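PDB 3LUF: Two-component system response regulator/GGDEF domain protein from Aeromonas salmonicida, which probably makes cyclic di-GMP from two GTP molecules through a GGDEF domain absent from this fragment, which comprises the two magnesium-binding receiver domains. Local coordinates for residues I7-D12 with L30-F35; Q22-Q27 with Y111-V116; F35-G40 with T57-P62; I79-I84 with Y100-S105. All blocks are in the same frame, centred on the assembly; numbering follows the deposited sequence. Where two conformers were deposited one is given.

Contact 1 (I7-D12 with L30-F35); sequences ILIVED and LEIDAF. With MG (magnesium ion), chain G.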
loop_
_atom_site.group_PDB
_atom_site.type_symbol
_atom_site.label_atom_id
_atom_site.label_comp_id
_atom_site.label_asym_id
_atom_site.label_seq_id
_atom_site.Cartn_x
_atom_site.Cartn_y
_atom_site.Cartn_z
ATOM N N ILE B 7 -1.211 13.437 -23.883
ATOM C CA ILE B 7 -1.759 12.079 -24.105
ATOM C C ILE B 7 -2.688 12.063 -25.307
ATOM O O ILE B 7 -3.208 13.100 -25.703
ATOM C CB ILE B 7 -2.484 11.454 -22.872
ATOM C CG1 ILE B 7 -3.720 12.267 -22.504
ATOM C CG2 ILE B 7 -1.506 11.305 -21.674
ATOM C CD1 ILE B 7 -4.845 11.452 -22.011
ATOM N N LEU B 8 -2.842 10.880 -25.880
ATOM C CA LEU B 8 -3.683 10.669 -27.058
ATOM C C LEU B 8 -4.847 9.778 -26.608
ATOM O O LEU B 8 -4.648 8.755 -25.951
ATOM C CB LEU B 8 -2.858 9.929 -28.129
ATOM C CG LEU B 8 -3.691 9.522 -29.379
ATOM C CD1 LEU B 8 -4.155 10.788 -30.058
ATOM C CD2 LEU B 8 -2.868 8.639 -30.338
ATOM N N ILE B 9 -6.046 10.156 -27.024
ATOM C CA ILE B 9 -7.253 9.357 -26.776
ATOM C C ILE B 9 -7.861 9.060 -28.130
ATOM O O ILE B 9 -8.087 9.985 -28.912
ATOM C CB ILE B 9 -8.275 10.130 -25.879
ATOM C CG1 ILE B 9 -7.654 10.441 -24.513
ATOM C CG2 ILE B 9 -9.550 9.272 -25.652
ATOM C CD1 ILE B 9 -8.565 11.347 -23.655
ATOM N N VAL B 10 -8.082 7.786 -28.423
ATOM C CA VAL B 10 -8.815 7.432 -29.655
ATOM C C VAL B 10 -9.998 6.568 -29.232
ATOM O O VAL B 10 -9.831 5.418 -28.806
ATOM C CB VAL B 10 -7.911 6.677 -30.666
ATOM C CG1 VAL B 10 -8.628 6.561 -32.005
ATOM C CG2 VAL B 10 -6.535 7.378 -30.822
ATOM N N GLU B 11 -11.183 7.160 -29.309
ATOM C CA GLU B 11 -12.398 6.564 -28.763
ATOM C C GLU B 11 -13.607 7.174 -29.476
ATOM O O GLU B 11 -13.787 8.390 -29.484
ATOM C CB GLU B 11 -12.478 6.886 -27.248
ATOM C CG GLU B 11 -13.864 6.581 -26.610
ATOM C CD GLU B 11 -14.266 5.104 -26.708
ATOM O OE1 GLU B 11 -13.663 4.282 -26.011
ATOM O OE2 GLU B 11 -15.261 4.793 -27.416
ATOM N N ASP B 12 -14.423 6.331 -30.117
ATOM C CA ASP B 12 -15.539 6.871 -30.874
ATOM C C ASP B 12 -16.798 7.124 -30.048
ATOM O O ASP B 12 -17.692 7.794 -30.531
ATOM C CB ASP B 12 -15.881 6.009 -32.120
ATOM C CG ASP B 12 -16.276 4.573 -31.763
ATOM O OD1 ASP B 12 -15.717 4.017 -30.803
ATOM O OD2 ASP B 12 -17.122 3.955 -32.473
ATOM N N LEU B 30 -1.853 17.041 -17.981
ATOM C CA LEU B 30 -1.591 16.595 -19.356
ATOM C C LEU B 30 -2.384 17.349 -20.433
ATOM O O LEU B 30 -3.578 17.602 -20.262
ATOM C CB LEU B 30 -1.902 15.095 -19.472
ATOM C CG LEU B 30 -1.011 14.198 -18.610
ATOM C CD1 LEU B 30 -1.618 12.793 -18.547
ATOM C CD2 LEU B 30 0.357 14.170 -19.173
ATOM N N GLU B 31 -1.719 17.696 -21.540
ATOM C CA GLU B 31 -2.412 18.172 -22.749
ATOM C C GLU B 31 -3.010 16.964 -23.454
ATOM O O GLU B 31 -2.386 15.904 -23.502
ATOM C CB GLU B 31 -1.458 18.858 -23.723
ATOM C CG GLU B 31 -1.573 20.382 -23.797
ATOM C CD GLU B 31 -0.378 21.064 -23.169
ATOM O OE1 GLU B 31 0.135 20.540 -22.156
ATOM O OE2 GLU B 31 0.068 22.101 -23.704
ATOM N N ILE B 32 -4.209 17.127 -24.004
ATOM C CA ILE B 32 -4.949 16.011 -24.552
ATOM C C ILE B 32 -5.241 16.247 -26.010
ATOM O O ILE B 32 -5.764 17.303 -26.354
ATOM C CB ILE B 32 -6.326 15.825 -23.832
ATOM C CG1 ILE B 32 -6.135 15.636 -22.323
ATOM C CG2 ILE B 32 -7.059 14.621 -24.413
ATOM C CD1 ILE B 32 -7.463 15.773 -21.529
ATOM N N ASP B 33 -4.918 15.262 -26.848
ATOM C CA ASP B 33 -5.449 15.189 -28.211
ATOM C C ASP B 33 -6.393 13.993 -28.273
ATOM O O ASP B 33 -5.970 12.852 -28.034
ATOM C CB ASP B 33 -4.316 14.988 -29.216
ATOM C CG ASP B 33 -3.451 16.234 -29.390
ATOM O OD1 ASP B 33 -3.966 17.361 -29.247
ATOM O OD2 ASP B 33 -2.252 16.076 -29.695
ATOM N N ALA B 34 -7.651 14.243 -28.650
ATOM C CA ALA B 34 -8.649 13.175 -28.664
ATOM C C ALA B 34 -9.383 13.096 -30.002
ATOM O O ALA B 34 -9.870 14.115 -30.505
ATOM C CB ALA B 34 -9.681 13.380 -27.532
ATOM N N PHE B 35 -9.491 11.880 -30.529
ATOM C CA PHE B 35 -10.107 11.662 -31.836
ATOM C C PHE B 35 -11.092 10.532 -31.786
ATOM O O PHE B 35 -10.990 9.642 -30.931
ATOM C CB PHE B 35 -9.030 11.362 -32.891
ATOM C CG PHE B 35 -7.982 12.396 -32.951
ATOM C CD1 PHE B 35 -8.240 13.610 -33.601
ATOM C CD2 PHE B 35 -6.742 12.198 -32.302
ATOM C CE1 PHE B 35 -7.277 14.613 -33.616
ATOM C CE2 PHE B 35 -5.771 13.184 -32.317
ATOM C CZ PHE B 35 -6.036 14.400 -32.969
HETATM MG MG MG G . -15.708 2.101 -30.070
HETATM O O HOH W 1 -16.417 2.541 -28.190
HETATM O O HOH W 2 -17.660 1.915 -30.869
#
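I7 to V10 run level with I32 to F35 as adjacent parallel strands, the two arms of a beta-alpha-beta unit in the receiver domain; the crossover is helix 14-27. The strand axes come within 4.7 Å, inclined by 17°. Five backbone bonds hold the register: I7 N, I9 N and E11 N donate to E31 O, D33 O and F35 O, while D33 N and F35 N donate back to I7 O and I9 O.

On the face covered by helix 14-27, I7 and I32 lie side by side and point the same way, with I7 CG1 and I32 CG1 4.1 Å apart, measured for one of two I7 conformers. Next along, I9 CD1 reaches I32 CG2 at 3.7 Å, and I9 CB packs on A34 CB at 3.9 Å.

The reverse face carries L8 and F35, whose side chains cross at about a right angle. L8 CG is anti to the backbone N (chi1 174°), and its CD1 meets the ring edge of F35 in plane, 3.7 Å from CE2. D33 OD2, also on this face, bonds to Y49 OH.

Beyond the strand, E11 OE1 forms a salt bridge with K103, while OE2 accepts from S13 N and from a magnesium-bound water. D12 OD1 coordinates the magnesium ion at 2.1 Å, and D12 OD2 accepts from a second metal-bound water at 2.7 Å.

Contact 2 (Q22-Q27 with Y111-V116); sequences QAIAQQ and YAVGLV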
loop_
_atom_site.group_PDB
_atom_site.type_symbol
_atom_site.label_atom_id
_atom_site.label_comp_id
_atom_site.label_asym_id
_atom_site.label_seq_id
_atom_site.Cartn_x
_atom_site.Cartn_y
_atom_site.Cartn_z
ATOM N N GLN B 22 -12.789 15.387 -19.867
ATOM C CA GLN B 22 -13.151 16.211 -18.707
ATOM C C GLN B 22 -12.363 15.818 -17.455
ATOM O O GLN B 22 -11.818 16.676 -16.760
ATOM C CB GLN B 22 -14.651 16.105 -18.441
ATOM C CG GLN B 22 -15.188 16.938 -17.265
ATOM C CD GLN B 22 -16.674 16.676 -17.047
ATOM O OE1 GLN B 22 -17.156 15.568 -17.314
ATOM N NE2 GLN B 22 -17.412 17.686 -16.576
ATOM N N ALA B 23 -12.296 14.517 -17.182
ATOM C CA ALA B 23 -11.615 14.018 -15.989
ATOM C C ALA B 23 -10.097 14.217 -16.067
ATOM O O ALA B 23 -9.472 14.659 -15.088
ATOM C CB ALA B 23 -11.950 12.582 -15.737
ATOM N N ILE B 24 -9.502 13.914 -17.222
ATOM C CA ILE B 24 -8.048 14.016 -17.347
ATOM C C ILE B 24 -7.614 15.510 -17.324
ATOM O O ILE B 24 -6.590 15.873 -16.690
ATOM C CB ILE B 24 -7.564 13.256 -18.599
ATOM C CG1 ILE B 24 -7.758 11.761 -18.379
ATOM C CG2 ILE B 24 -6.083 13.551 -18.880
ATOM C CD1 ILE B 24 -7.608 10.917 -19.648
ATOM N N ALA B 25 -8.428 16.366 -17.945
ATOM C CA ALA B 25 -8.176 17.801 -17.986
ATOM C C ALA B 25 -8.277 18.409 -16.586
ATOM O O ALA B 25 -7.533 19.338 -16.265
ATOM C CB ALA B 25 -9.161 18.513 -18.925
ATOM N N GLN B 26 -9.187 17.887 -15.767
ATOM C CA GLN B 26 -9.435 18.508 -14.474
ATOM C C GLN B 26 -8.475 17.993 -13.417
ATOM O O GLN B 26 -8.081 18.733 -12.527
ATOM C CB GLN B 26 -10.894 18.307 -14.084
ATOM C CG GLN B 26 -11.281 18.682 -12.665
ATOM C CD GLN B 26 -12.651 18.112 -12.376
ATOM O OE1 GLN B 26 -13.658 18.667 -12.801
ATOM N NE2 GLN B 26 -12.693 16.974 -11.713
ATOM N N GLN B 27 -8.060 16.744 -13.546
ATOM C CA GLN B 27 -7.320 16.078 -12.503
ATOM C C GLN B 27 -5.849 15.850 -12.804
ATOM O O GLN B 27 -5.103 15.448 -11.922
ATOM C CB GLN B 27 -8.010 14.743 -12.156
ATOM C CG GLN B 27 -9.439 14.933 -11.693
ATOM C CD GLN B 27 -10.135 13.615 -11.418
ATOM O OE1 GLN B 27 -9.624 12.764 -10.680
ATOM N NE2 GLN B 27 -11.310 13.443 -12.006
ATOM N N TYR B 111 -10.099 5.010 -13.198
ATOM C CA TYR B 111 -8.793 4.336 -13.154
ATOM C C TYR B 111 -7.784 4.946 -14.167
ATOM O O TYR B 111 -6.589 5.109 -13.865
ATOM C CB TYR B 111 -8.946 2.825 -13.391
ATOM C CG TYR B 111 -7.661 2.041 -13.345
ATOM C CD1 TYR B 111 -7.147 1.551 -12.128
ATOM C CD2 TYR B 111 -6.949 1.780 -14.511
ATOM C CE1 TYR B 111 -5.927 0.811 -12.095
ATOM C CE2 TYR B 111 -5.765 1.064 -14.488
ATOM C CZ TYR B 111 -5.257 0.592 -13.289
ATOM O OH TYR B 111 -4.087 -0.115 -13.330
ATOM N N ALA B 112 -8.269 5.261 -15.358
ATOM C CA ALA B 112 -7.395 5.800 -16.420
ATOM C C ALA B 112 -6.767 7.148 -15.990
ATOM O O ALA B 112 -5.618 7.481 -16.334
ATOM C CB ALA B 112 -8.216 5.937 -17.708
ATOM N N VAL B 113 -7.505 7.909 -15.194
ATOM C CA VAL B 113 -7.066 9.244 -14.777
ATOM C C VAL B 113 -5.865 9.159 -13.831
ATOM O O VAL B 113 -4.815 9.779 -14.056
ATOM C CB VAL B 113 -8.229 10.040 -14.103
ATOM C CG1 VAL B 113 -7.758 11.419 -13.692
ATOM C CG2 VAL B 113 -9.433 10.141 -15.035
ATOM N N GLY B 114 -5.990 8.346 -12.786
ATOM C CA GLY B 114 -4.876 8.107 -11.883
ATOM C C GLY B 114 -3.708 7.486 -12.595
ATOM O O GLY B 114 -2.578 7.826 -12.312
ATOM N N LEU B 115 -3.984 6.604 -13.552
ATOM C CA LEU B 115 -2.919 5.927 -14.286
ATOM C C LEU B 115 -2.107 6.917 -15.107
ATOM O O LEU B 115 -0.874 6.910 -15.035
ATOM C CB LEU B 115 -3.507 4.899 -15.232
ATOM C CG LEU B 115 -2.530 4.137 -16.126
ATOM C CD1 LEU B 115 -1.427 3.455 -15.358
ATOM C CD2 LEU B 115 -3.296 3.108 -16.966
ATOM N N VAL B 116 -2.776 7.756 -15.883
ATOM C CA VAL B 116 -2.004 8.631 -16.812
ATOM C C VAL B 116 -1.218 9.695 -16.049
ATOM O O VAL B 116 -0.135 10.119 -16.477
ATOM C CB VAL B 116 -2.862 9.264 -17.951
ATOM C CG1 VAL B 116 -3.449 8.111 -18.828
ATOM C CG2 VAL B 116 -3.950 10.212 -17.395
#
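V113 meets A23, I24 and Q27 with its two methyl groups, and this one side chain makes most of the contact between the helices. Its CG1 is anti to the backbone N (chi1 -179°), whereas CG2 lies beside that N and anti to the carbonyl carbon. The two branches consequently address different partners. CG2 reaches A23 CB at 3.6 Å and I24 CG1 at 4.1 Å; CG1 is directed at Q27, 3.7 Å from Q27 CB.

I24 has CG1 beside its backbone N (chi1 -69°), and its side chain slides past that of V113 in the opposite direction. The same CG1 also lies 4.2 Å from V116 CG2, so I24 bridges residues one helical turn apart. The side chain of Q27 is extended beyond CG and crosses V113 at about a right angle. Its OE1 lies 3.8 Å from V113 CG1, a van der Waals approach, and accepts a hydrogen bond from Q110 NE2. CB and the amide end of Q27 both touch V113 CG1.

The evidence is of van der Waals packing alone, with 225 Å² buried in all. The helix axes approach to 9.4 Å and cross at -40°, and A23, at the closest pair of side chains, offers only a methyl group. Below this layer I24 and V116 both rest on L53 of strand 49-55. Helices 14-27 and 106-122 therefore pack together on one face of the central parallel sheet, as the first and last helices do in the CheY-like receiver fold.

Contact 3 (F35-G40 with T57-P62); sequences FDTLEG and TLPDAP. With MG (magnesium ion), chain G.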
loop_
_atom_site.group_PDB
_atom_site.type_symbol
_atom_site.label_atom_id
_atom_site.label_comp_id
_atom_site.label_asym_id
_atom_site.label_seq_id
_atom_site.Cartn_x
_atom_site.Cartn_y
_atom_site.Cartn_z
ATOM N N PHE B 35 -9.491 11.880 -30.529
ATOM C CA PHE B 35 -10.107 11.662 -31.836
ATOM C C PHE B 35 -11.092 10.532 -31.786
ATOM O O PHE B 35 -10.990 9.642 -30.931
ATOM C CB PHE B 35 -9.030 11.362 -32.891
ATOM C CG PHE B 35 -7.982 12.396 -32.951
ATOM C CD1 PHE B 35 -8.240 13.610 -33.601
ATOM C CD2 PHE B 35 -6.742 12.198 -32.302
ATOM C CE1 PHE B 35 -7.277 14.613 -33.616
ATOM C CE2 PHE B 35 -5.771 13.184 -32.317
ATOM C CZ PHE B 35 -6.036 14.400 -32.969
ATOM N N ASP B 36 -12.075 10.584 -32.683
ATOM C CA ASP B 36 -13.048 9.501 -32.771
ATOM C C ASP B 36 -12.719 8.403 -33.784
ATOM O O ASP B 36 -13.488 7.469 -33.913
ATOM C CB ASP B 36 -14.482 10.049 -33.015
ATOM C CG ASP B 36 -14.633 10.808 -34.335
ATOM O OD1 ASP B 36 -13.670 10.925 -35.126
ATOM O OD2 ASP B 36 -15.763 11.289 -34.583
ATOM N N THR B 37 -11.582 8.518 -34.493
ATOM C CA THR B 37 -11.154 7.485 -35.425
ATOM C C THR B 37 -9.633 7.427 -35.377
ATOM O O THR B 37 -8.966 8.395 -34.966
ATOM C CB THR B 37 -11.498 7.834 -36.905
ATOM O OG1 THR B 37 -10.861 9.070 -37.242
ATOM C CG2 THR B 37 -13.002 7.958 -37.102
ATOM N N LEU B 38 -9.106 6.286 -35.773
ATOM C CA LEU B 38 -7.672 6.098 -35.882
ATOM C C LEU B 38 -7.101 7.098 -36.899
ATOM O O LEU B 38 -6.032 7.666 -36.658
ATOM C CB LEU B 38 -7.369 4.648 -36.221
ATOM C CG LEU B 38 -5.906 4.281 -36.535
ATOM C CD1 LEU B 38 -5.054 4.564 -35.284
ATOM C CD2 LEU B 38 -5.816 2.833 -36.955
ATOM N N GLU B 39 -7.810 7.317 -38.015
ATOM C CA GLU B 39 -7.379 8.338 -38.998
ATOM C C GLU B 39 -7.123 9.736 -38.405
ATOM O O GLU B 39 -6.172 10.445 -38.802
ATOM C CB GLU B 39 -8.402 8.430 -40.141
ATOM C CG GLU B 39 -8.123 9.547 -41.130
ATOM C CD GLU B 39 -6.881 9.299 -42.000
ATOM O OE1 GLU B 39 -6.368 8.146 -42.073
ATOM O OE2 GLU B 39 -6.429 10.286 -42.621
ATOM N N GLY B 40 -7.969 10.167 -37.461
ATOM C CA GLY B 40 -7.738 11.439 -36.812
ATOM C C GLY B 40 -6.366 11.567 -36.174
ATOM O O GLY B 40 -5.855 12.673 -36.019
ATOM N N THR B 57 -12.980 -0.769 -30.414
ATOM C CA THR B 57 -14.082 -0.736 -31.358
ATOM C C THR B 57 -14.119 0.587 -32.128
ATOM O O THR B 57 -14.985 1.432 -31.884
ATOM C CB THR B 57 -15.429 -0.967 -30.648
ATOM O OG1 THR B 57 -15.638 0.071 -29.656
ATOM C CG2 THR B 57 -15.448 -2.325 -30.012
ATOM N N LEU B 58 -13.183 0.796 -33.046
ATOM C CA LEU B 58 -13.135 2.092 -33.735
ATOM C C LEU B 58 -13.757 1.958 -35.117
ATOM O O LEU B 58 -13.759 0.864 -35.679
ATOM C CB LEU B 58 -11.687 2.594 -33.843
ATOM C CG LEU B 58 -11.149 3.083 -32.484
ATOM C CD1 LEU B 58 -9.603 3.237 -32.598
ATOM C CD2 LEU B 58 -11.864 4.357 -31.993
ATOM N N PRO B 59 -14.282 3.061 -35.677
ATOM C CA PRO B 59 -14.963 2.921 -36.979
ATOM C C PRO B 59 -14.031 2.405 -38.062
ATOM O O PRO B 59 -14.443 1.656 -38.942
ATOM C CB PRO B 59 -15.351 4.340 -37.320
ATOM C CG PRO B 59 -15.534 5.034 -36.039
ATOM C CD PRO B 59 -14.509 4.388 -35.069
ATOM N N ASP B 60 -12.779 2.834 -38.006
ATOM C CA ASP B 60 -11.755 2.397 -38.965
ATOM C C ASP B 60 -10.765 1.370 -38.350
ATOM O O ASP B 60 -9.700 1.028 -38.937
ATOM C CB ASP B 60 -11.054 3.615 -39.580
ATOM C CG ASP B 60 -10.464 4.558 -38.536
ATOM O OD1 ASP B 60 -10.667 4.317 -37.319
ATOM O OD2 ASP B 60 -9.845 5.579 -38.950
ATOM N N ALA B 61 -11.165 0.799 -37.223
ATOM C CA ALA B 61 -10.410 -0.286 -36.589
ATOM C C ALA B 61 -11.319 -0.977 -35.587
ATOM O O ALA B 61 -11.163 -0.812 -34.391
ATOM C CB ALA B 61 -9.098 0.236 -35.939
ATOM N N PRO B 62 -12.307 -1.742 -36.095
ATOM C CA PRO B 62 -13.390 -2.235 -35.255
ATOM C C PRO B 62 -13.039 -3.468 -34.440
ATOM O O PRO B 62 -13.844 -3.882 -33.609
ATOM C CB PRO B 62 -14.458 -2.601 -36.277
ATOM C CG PRO B 62 -13.680 -2.951 -37.499
ATOM C CD PRO B 62 -12.540 -2.033 -37.526
HETATM MG MG MG G . -15.708 2.101 -30.070
HETATM O O HOH W 2 -17.660 1.915 -30.869
HETATM O O HOH W 1 -16.417 2.541 -28.190
#
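D60 turns its carboxylate toward the backbone N-H groups of L38 and E39, which grip one oxygen each. L38 N meets OD1 on its syn lone pair at 3.0 Å, and E39 N reaches OD2 at 2.8 Å, on the syn side but 19° out of the carboxylate plane. T37 CB and L38 CB stand on opposite sides of that plane, 3.5 Å from OD2 and OD1 respectively. In the other flat group, the F35 ring, one face carries G40 O, 3.3 Å above its centre.

D60 CG sits between the backbone N and the carbonyl carbon (chi1 55°), on a type I turn from L58 to A61. Facing it, T37 OG1 accepts from G40 N, an ST motif.

Apolar contacts flank the pair of hydrogen bonds: P59 CG lies 4.0 Å from T37 CG2, and L38 CD2 is 4.3 Å from A61 CB. L38 and L58 both also pack on A66 of helix 65-72.

At the start of the second loop, T57 O and OG1 each bind the magnesium ion at 2.1 Å, beside D12, D55 and two waters. The contact thus joins two loops beside the acidic metal site of a receiver domain, with D55 the predicted phosphoacceptor.

Contact 4 (I79-I84 with Y100-S105); sequences ILTADI and YVMKDS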
loop_
_atom_site.group_PDB
_atom_site.type_symbol
_atom_site.label_atom_id
_atom_site.label_comp_id
_atom_site.label_asym_id
_atom_site.label_seq_id
_atom_site.Cartn_x
_atom_site.Cartn_y
_atom_site.Cartn_z
ATOM N N ILE B 79 -5.242 -0.020 -23.291
ATOM C CA ILE B 79 -6.506 -0.334 -23.967
ATOM C C ILE B 79 -7.717 0.122 -23.164
ATOM O O ILE B 79 -7.735 -0.029 -21.949
ATOM C CB ILE B 79 -6.556 -1.860 -24.289
ATOM C CG1 ILE B 79 -5.623 -2.147 -25.499
ATOM C CG2 ILE B 79 -8.012 -2.388 -24.476
ATOM C CD1 ILE B 79 -5.448 -3.639 -25.781
ATOM N N LEU B 80 -8.730 0.665 -23.852
ATOM C CA LEU B 80 -10.037 0.930 -23.250
ATOM C C LEU B 80 -10.958 -0.189 -23.671
ATOM O O LEU B 80 -11.130 -0.422 -24.866
ATOM C CB LEU B 80 -10.635 2.251 -23.754
ATOM C CG LEU B 80 -9.843 3.551 -23.550
ATOM C CD1 LEU B 80 -10.452 4.683 -24.402
ATOM C CD2 LEU B 80 -9.895 3.956 -22.100
ATOM N N THR B 81 -11.537 -0.873 -22.681
ATOM C CA THR B 81 -12.321 -2.097 -22.946
ATOM C C THR B 81 -13.610 -2.144 -22.123
ATOM O O THR B 81 -13.625 -1.808 -20.959
ATOM C CB THR B 81 -11.478 -3.371 -22.768
ATOM O OG1 THR B 81 -12.252 -4.522 -23.146
ATOM C CG2 THR B 81 -10.949 -3.532 -21.346
ATOM N N ALA B 82 -14.699 -2.547 -22.764
ATOM C CA ALA B 82 -15.982 -2.640 -22.052
ATOM C C ALA B 82 -16.097 -3.942 -21.259
ATOM O O ALA B 82 -16.927 -4.058 -20.320
ATOM C CB ALA B 82 -17.167 -2.451 -23.036
ATOM N N ASP B 83 -15.246 -4.903 -21.615
ATOM C CA ASP B 83 -15.206 -6.198 -20.941
ATOM C C ASP B 83 -13.805 -6.808 -20.941
ATOM O O ASP B 83 -12.915 -6.345 -21.656
ATOM C CB ASP B 83 -16.209 -7.159 -21.583
ATOM C CG ASP B 83 -15.947 -7.375 -23.050
ATOM O OD1 ASP B 83 -14.787 -7.674 -23.413
ATOM O OD2 ASP B 83 -16.906 -7.247 -23.840
ATOM N N ILE B 84 -13.632 -7.868 -20.151
ATOM C CA ILE B 84 -12.337 -8.508 -19.960
ATOM C C ILE B 84 -12.500 -10.036 -19.817
ATOM O O ILE B 84 -13.538 -10.519 -19.362
ATOM C CB ILE B 84 -11.586 -7.894 -18.726
ATOM C CG1 ILE B 84 -10.094 -8.287 -18.689
ATOM C CG2 ILE B 84 -12.300 -8.239 -17.403
ATOM C CD1 ILE B 84 -9.281 -7.902 -19.931
ATOM N N TYR B 100 -4.789 -1.998 -19.188
ATOM C CA TYR B 100 -6.102 -1.698 -19.745
ATOM C C TYR B 100 -6.961 -0.989 -18.713
ATOM O O TYR B 100 -6.699 -1.066 -17.508
ATOM C CB TYR B 100 -6.820 -2.960 -20.263
ATOM C CG TYR B 100 -7.095 -3.980 -19.193
ATOM C CD1 TYR B 100 -8.350 -4.068 -18.585
ATOM C CD2 TYR B 100 -6.082 -4.859 -18.775
ATOM C CE1 TYR B 100 -8.586 -5.021 -17.600
ATOM C CE2 TYR B 100 -6.312 -5.799 -17.791
ATOM C CZ TYR B 100 -7.548 -5.873 -17.207
ATOM O OH TYR B 100 -7.743 -6.818 -16.227
ATOM N N VAL B 101 -7.985 -0.307 -19.213
ATOM C CA VAL B 101 -8.926 0.446 -18.396
ATOM C C VAL B 101 -10.303 -0.075 -18.732
ATOM O O VAL B 101 -10.658 -0.198 -19.911
ATOM C CB VAL B 101 -8.856 1.963 -18.703
ATOM C CG1 VAL B 101 -9.944 2.746 -17.963
ATOM C CG2 VAL B 101 -7.496 2.507 -18.301
HETATM N N MSE B 102 -11.072 -0.431 -17.709
HETATM C CA MSE B 102 -12.467 -0.786 -17.956
HETATM C C MSE B 102 -13.291 0.462 -18.229
HETATM O O MSE B 102 -13.147 1.466 -17.504
HETATM C CB MSE B 102 -13.046 -1.531 -16.744
HETATM C CG MSE B 102 -12.341 -2.825 -16.412
HETATM SE SE MSE B 102 -12.383 -4.184 -17.839
HETATM C CE MSE B 102 -14.242 -4.264 -18.302
ATOM N N LYS B 103 -14.149 0.417 -19.258
ATOM C CA LYS B 103 -14.982 1.582 -19.587
ATOM C C LYS B 103 -16.473 1.301 -19.500
ATOM O O LYS B 103 -17.265 1.938 -20.190
ATOM C CB LYS B 103 -14.599 2.237 -20.931
ATOM C CG LYS B 103 -14.624 1.283 -22.100
ATOM C CD LYS B 103 -14.550 2.031 -23.419
ATOM C CE LYS B 103 -14.544 1.029 -24.590
ATOM N NZ LYS B 103 -14.892 1.787 -25.841
ATOM N N ASP B 104 -16.840 0.374 -18.613
ATOM C CA ASP B 104 -18.246 -0.008 -18.460
ATOM C C ASP B 104 -19.018 0.920 -17.526
ATOM O O ASP B 104 -20.230 0.855 -17.495
ATOM C CB ASP B 104 -18.392 -1.478 -18.032
ATOM C CG ASP B 104 -17.754 -1.764 -16.685
ATOM O OD1 ASP B 104 -16.700 -1.193 -16.363
ATOM O OD2 ASP B 104 -18.319 -2.594 -15.943
ATOM N N SER B 105 -18.323 1.809 -16.828
ATOM C CA SER B 105 -18.954 2.798 -15.964
ATOM C C SER B 105 -18.090 4.018 -15.837
ATOM O O SER B 105 -16.892 4.006 -16.166
ATOM C CB SER B 105 -19.213 2.246 -14.547
ATOM O OG SER B 105 -17.964 1.996 -13.916
#
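T81 and K103 end a run of three backbone hydrogen bonds between parallel strands. V101 N donates to I79 O and T81 N to V101 O, both nearly straight at the acceptor; K103 N to T81 O, at 2.8 Å, has its donor 37° out of the carbonyl plane.

Apolar contacts occupy both faces. L80 and V101 lie side by side on one, CD2 to CB 4.1 Å. On the other, the chain of selenomethionine M102 bends at chi2 and chi3, and its SE lies 3.8 Å from T81 CG2 and 3.9 Å from I84 CB.

The aromatic contact is a CH-pi one: I84 CD1 stands 4.0 Å from the centroid of the Y100 ring, 20° off its normal. The second subunit supplies K219 as a cation-pi partner of this tyrosine.

As for charges, K103 extends fully beyond CG, its CD 3.9 Å from L80 CB, and NZ forms salt bridges with D55 and E11. D104 OD2 pairs with R189 of the second subunit.

T81, Y100 and K103 occupy the places of the conserved threonine, aromatic residue and lysine of CheY-like receivers, where the last two strands of the parallel sheet meet the predicted phosphorylation site at D55.

How the contacts relate
From the N terminus, contact 1 closes first, pairing strands 6-10 and 31-35 around helix 14-27. Contact 3 follows in series, sharing F35 with it, and ties the loop after strand 31-35 to the one after strand 49-55. Contact 4 then closes the last beta-alpha-beta unit of the first receiver domain, 77-81 with 99-102. Contact 2 spans the longest loop: contacts 3 and 4 nest inside it, whereas contact 1 crosses it. I7 CD1 packs on I24 CD1 at 3.7 Å, linking contacts 1 and 2; A112 CB on V101 CG2 links 2 and 4. The magnesium ion is shared by contacts 1 and 3, and the E11–K103 salt bridge brings contact 4 to the same site.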